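Local coordinates for protein SYE1 (Shewanella oneidensis, PDB 4AWT) that binds FMN and probably acts as an NAD(P)H-dependent oxidoreductase on the CH-CH group of its substrates, as in the Old Yellow Enzyme family, at residues T26-Q32 with Y68-P72. The protein carries 1 engineered substitution. Numbering follows the deposited sequence.
Sequences TRSRASQ and YAWTP. With FMN (flavin mononucleotide), chain B; BOG (octyl beta-D-glucopyranoside), chain D.
Two irregular loops meet here, 26-32 following strand 20-22, and the loop 68-72 following strand 53-60, with CA atoms 4.6 Å apart at Ser28 and Thr71 and 5.0 Å at Ala30 and Pro72. Thr26 hydrogen-bonds through OG1 to FMN O4 (2.7 Å) and sets its CG2 3.9 Å from CG2 of Thr71. The CA-to-CB bond of Arg27 points away from 68-72; its carbonyl O accepts a hydrogen bond from Arg29 NH1 (3.0 Å), whose NE donates to Gly353 O. Ser28 has positive phi (52/50); its m rotamer lets OG donate a hydrogen bond to Ala69 O (2.8 Å), and its CA makes a CA-H...O contact with Trp70 O (3.3 Å). In this FMN-binding TIM barrel the contact ties the loops after the first two barrel strands together beside the flavin. Ala30 N donates to Trp70 O (3.0 Å, 151°), a carbonyl presented by the type II turn Tyr68-Thr71 with Trp70 at 68/22, while Ala30 CB rests on Pro72 CB (4.0 Å). Gln32, folded m,m, hydrogen-bonds through NE2 to Ala30 O (3.0 Å) and Asp35 OD1, bringing CD to the indole edge at Trp70 CD1 (3.6 Å); Trp70 NE1 hydrogen-bonds Asp134 OD2. At the turn's first position, octyl glucoside O2 lies over one Tyr68 ring face, and the Tyr68 and Tyr186 hydroxyls hydrogen-bond.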
loop_
_atom_site.group_PDB
_atom_site.type_symbol
_atom_site.label_atom_id
_atom_site.label_comp_id
_atom_site.label_asym_id
_atom_site.label_seq_id
_atom_site.Cartn_x
_atom_site.Cartn_y
_atom_site.Cartn_z
ATOM N N THR A 26 4.627 -5.527 3.533
ATOM C CA THR A 26 5.483 -5.274 4.703
ATOM C C THR A 26 6.214 -6.538 5.081
ATOM O O THR A 26 5.590 -7.565 5.356
ATOM C CB THR A 26 4.598 -4.820 5.877
ATOM O OG1 THR A 26 4.093 -3.500 5.642
ATOM C CG2 THR A 26 5.322 -4.788 7.198
ATOM N N ARG A 27 7.539 -6.431 5.158
ATOM C CA ARG A 27 8.397 -7.544 5.567
ATOM C C ARG A 27 9.171 -7.234 6.846
ATOM O O ARG A 27 9.813 -8.146 7.411
ATOM C CB ARG A 27 9.333 -8.005 4.463
ATOM C CG ARG A 27 8.647 -8.283 3.137
ATOM C CD ARG A 27 7.463 -9.267 3.231
ATOM N NE ARG A 27 7.896 -10.553 3.805
ATOM C CZ ARG A 27 8.546 -11.492 3.137
ATOM N NH1 ARG A 27 8.719 -11.408 1.842
ATOM N NH2 ARG A 27 8.985 -12.571 3.798
ATOM N N SER A 28 9.176 -5.993 7.294
ATOM C CA SER A 28 9.817 -5.628 8.547
ATOM C C SER A 28 11.274 -6.119 8.606
ATOM O O SER A 28 11.695 -6.713 9.602
ATOM C CB SER A 28 8.986 -6.048 9.739
ATOM O OG SER A 28 7.796 -5.293 9.775
ATOM N N ARG A 29 12.018 -5.818 7.554
ATOM C CA ARG A 29 13.418 -6.193 7.400
ATOM C C ARG A 29 14.337 -4.993 7.470
ATOM O O ARG A 29 15.543 -5.140 7.221
ATOM C CB ARG A 29 13.659 -6.963 6.086
ATOM C CG ARG A 29 12.869 -8.255 5.877
ATOM C CD ARG A 29 13.153 -9.215 6.979
ATOM N NE ARG A 29 13.081 -10.678 6.612
ATOM C CZ ARG A 29 11.986 -11.416 6.584
ATOM N NH1 ARG A 29 10.788 -10.876 6.677
ATOM N NH2 ARG A 29 12.105 -12.722 6.412
ATOM N N ALA A 30 13.853 -3.775 7.730
ATOM C CA ALA A 30 14.699 -2.607 7.619
ATOM C C ALA A 30 15.794 -2.635 8.692
ATOM O O ALA A 30 15.618 -3.075 9.806
ATOM C CB ALA A 30 13.865 -1.343 7.769
ATOM N N SER A 31 16.959 -2.112 8.279
ATOM C CA SER A 31 18.109 -2.087 9.164
ATOM C C SER A 31 17.903 -1.151 10.335
ATOM O O SER A 31 17.296 -0.092 10.216
ATOM C CB SER A 31 19.354 -1.660 8.383
ATOM O OG SER A 31 19.666 -2.658 7.435
ATOM N N GLN A 32 18.496 -1.559 11.449
ATOM C CA GLN A 32 18.430 -0.878 12.708
ATOM C C GLN A 32 19.855 -0.433 13.121
ATOM O O GLN A 32 20.814 -1.168 12.916
ATOM C CB GLN A 32 17.870 -1.818 13.798
ATOM C CG GLN A 32 16.468 -2.355 13.390
ATOM C CD GLN A 32 15.523 -1.213 13.132
ATOM O OE1 GLN A 32 15.402 -0.291 13.974
ATOM N NE2 GLN A 32 14.819 -1.198 12.013
ATOM N N TYR A 68 4.463 -0.628 12.729
ATOM C CA TYR A 68 5.002 -1.953 12.930
ATOM C C TYR A 68 6.491 -1.854 13.070
ATOM O O TYR A 68 7.137 -1.050 12.402
ATOM C CB TYR A 68 4.625 -2.895 11.757
ATOM C CG TYR A 68 3.135 -2.946 11.535
ATOM C CD1 TYR A 68 2.521 -1.980 10.726
ATOM C CD2 TYR A 68 2.338 -3.912 12.113
ATOM C CE1 TYR A 68 1.158 -1.958 10.542
ATOM C CE2 TYR A 68 0.970 -3.922 11.900
ATOM C CZ TYR A 68 0.376 -2.924 11.133
ATOM O OH TYR A 68 -0.962 -2.867 10.907
ATOM N N ALA A 69 7.073 -2.752 13.885
ATOM C CA ALA A 69 8.508 -2.726 14.063
ATOM C C ALA A 69 9.219 -2.943 12.725
ATOM O O ALA A 69 8.826 -3.742 11.890
ATOM C CB ALA A 69 8.942 -3.812 15.027
ATOM N N TRP A 70 10.328 -2.226 12.572
ATOM C CA TRP A 70 11.349 -2.512 11.557
ATOM C C TRP A 70 10.853 -2.261 10.132
ATOM O O TRP A 70 11.433 -2.809 9.184
ATOM C CB TRP A 70 11.963 -3.918 11.667
ATOM C CG TRP A 70 12.256 -4.339 13.086
ATOM C CD1 TRP A 70 13.003 -3.631 14.012
ATOM C CD2 TRP A 70 11.800 -5.521 13.721
ATOM N NE1 TRP A 70 13.044 -4.337 15.177
ATOM C CE2 TRP A 70 12.301 -5.501 15.037
ATOM C CE3 TRP A 70 11.012 -6.582 13.301
ATOM C CZ2 TRP A 70 12.021 -6.528 15.915
ATOM C CZ3 TRP A 70 10.732 -7.601 14.166
ATOM C CH2 TRP A 70 11.235 -7.569 15.469
ATOM N N THR A 71 9.826 -1.443 9.939
ATOM C CA THR A 71 9.444 -1.056 8.596
ATOM C C THR A 71 10.327 0.071 8.116
ATOM O O THR A 71 10.770 0.939 8.907
ATOM C CB THR A 71 7.949 -0.703 8.501
ATOM O OG1 THR A 71 7.644 0.448 9.321
ATOM C CG2 THR A 71 7.092 -1.836 9.000
ATOM N N PRO A 72 10.661 0.117 6.829
ATOM C CA PRO A 72 11.568 1.136 6.324
ATOM C C PRO A 72 10.899 2.470 6.204
ATOM O O PRO A 72 9.765 2.561 5.736
ATOM C CB PRO A 72 11.913 0.609 4.905
ATOM C CG PRO A 72 10.655 -0.168 4.510
ATOM C CD PRO A 72 10.230 -0.849 5.798
HETATM N N1 FMN B . -0.901 -3.878 1.918
HETATM C C2 FMN B . -0.492 -2.618 1.836
HETATM O O2 FMN B . -1.160 -1.738 1.229
HETATM N N3 FMN B . 0.704 -2.233 2.426
HETATM C C4 FMN B . 1.522 -3.113 3.115
HETATM O O4 FMN B . 2.639 -2.703 3.528
HETATM C C4A FMN B . 1.024 -4.403 3.286
HETATM N N5 FMN B . 1.730 -5.334 4.046
HETATM C C5A FMN B . 1.426 -6.707 3.839
HETATM C C6 FMN B . 2.255 -7.674 4.350
HETATM C C7 FMN B . 2.009 -9.053 4.146
HETATM C C7M FMN B . 3.034 -10.049 4.632
HETATM C C8 FMN B . 0.885 -9.412 3.465
HETATM C C8M FMN B . 0.561 -10.863 3.172
HETATM C C9 FMN B . 0.018 -8.428 2.947
HETATM C C9A FMN B . 0.282 -7.067 3.118
HETATM N N10 FMN B . -0.548 -6.079 2.549
HETATM C C10 FMN B . -0.142 -4.759 2.580
HETATM C "C1'" FMN B . -1.706 -6.487 1.747
HETATM C "C2'" FMN B . -1.329 -6.999 0.345
HETATM O "O2'" FMN B . -0.856 -5.938 -0.467
HETATM C "C3'" FMN B . -2.509 -7.607 -0.389
HETATM O "O3'" FMN B . -3.500 -6.639 -0.697
HETATM C "C4'" FMN B . -3.177 -8.794 0.328
HETATM O "O4'" FMN B . -2.220 -9.703 0.848
HETATM C "C5'" FMN B . -4.215 -9.485 -0.536
HETATM O "O5'" FMN B . -3.621 -10.059 -1.712
HETATM P P FMN B . -3.273 -11.636 -1.740
HETATM O O1P FMN B . -2.156 -11.846 -0.748
HETATM O O2P FMN B . -4.528 -12.383 -1.351
HETATM O O3P FMN B . -2.844 -11.862 -3.169
HETATM C C1 BOG D . -0.232 -6.700 8.985
HETATM O O1 BOG D . -0.082 -8.028 9.405
HETATM C C2 BOG D . 0.969 -6.196 8.249
HETATM O O2 BOG D . 2.105 -6.134 9.085
HETATM C C3 BOG D . 0.765 -4.779 7.690
HETATM O O3 BOG D . 1.810 -4.440 6.821
HETATM C C4 BOG D . -0.516 -4.791 6.845
HETATM O O4 BOG D . -0.762 -3.501 6.395
HETATM C C5 BOG D . -1.708 -5.350 7.613
HETATM O O5 BOG D . -1.341 -6.652 8.025
HETATM C C6 BOG D . -2.954 -5.403 6.767
HETATM O O6 BOG D . -3.984 -5.850 7.631
HETATM C "C1'" BOG D . -0.854 -8.383 10.528
HETATM C "C2'" BOG D . -0.565 -9.768 11.100
HETATM C "C3'" BOG D . -0.497 -10.856 10.071
HETATM C "C4'" BOG D . -0.597 -12.323 10.471
HETATM C "C5'" BOG D . 0.691 -13.017 10.018
HETATM C "C6'" BOG D . 1.538 -13.422 11.226
HETATM C "C7'" BOG D . 2.842 -14.090 10.755
HETATM C "C8'" BOG D . 3.323 -14.939 11.925
#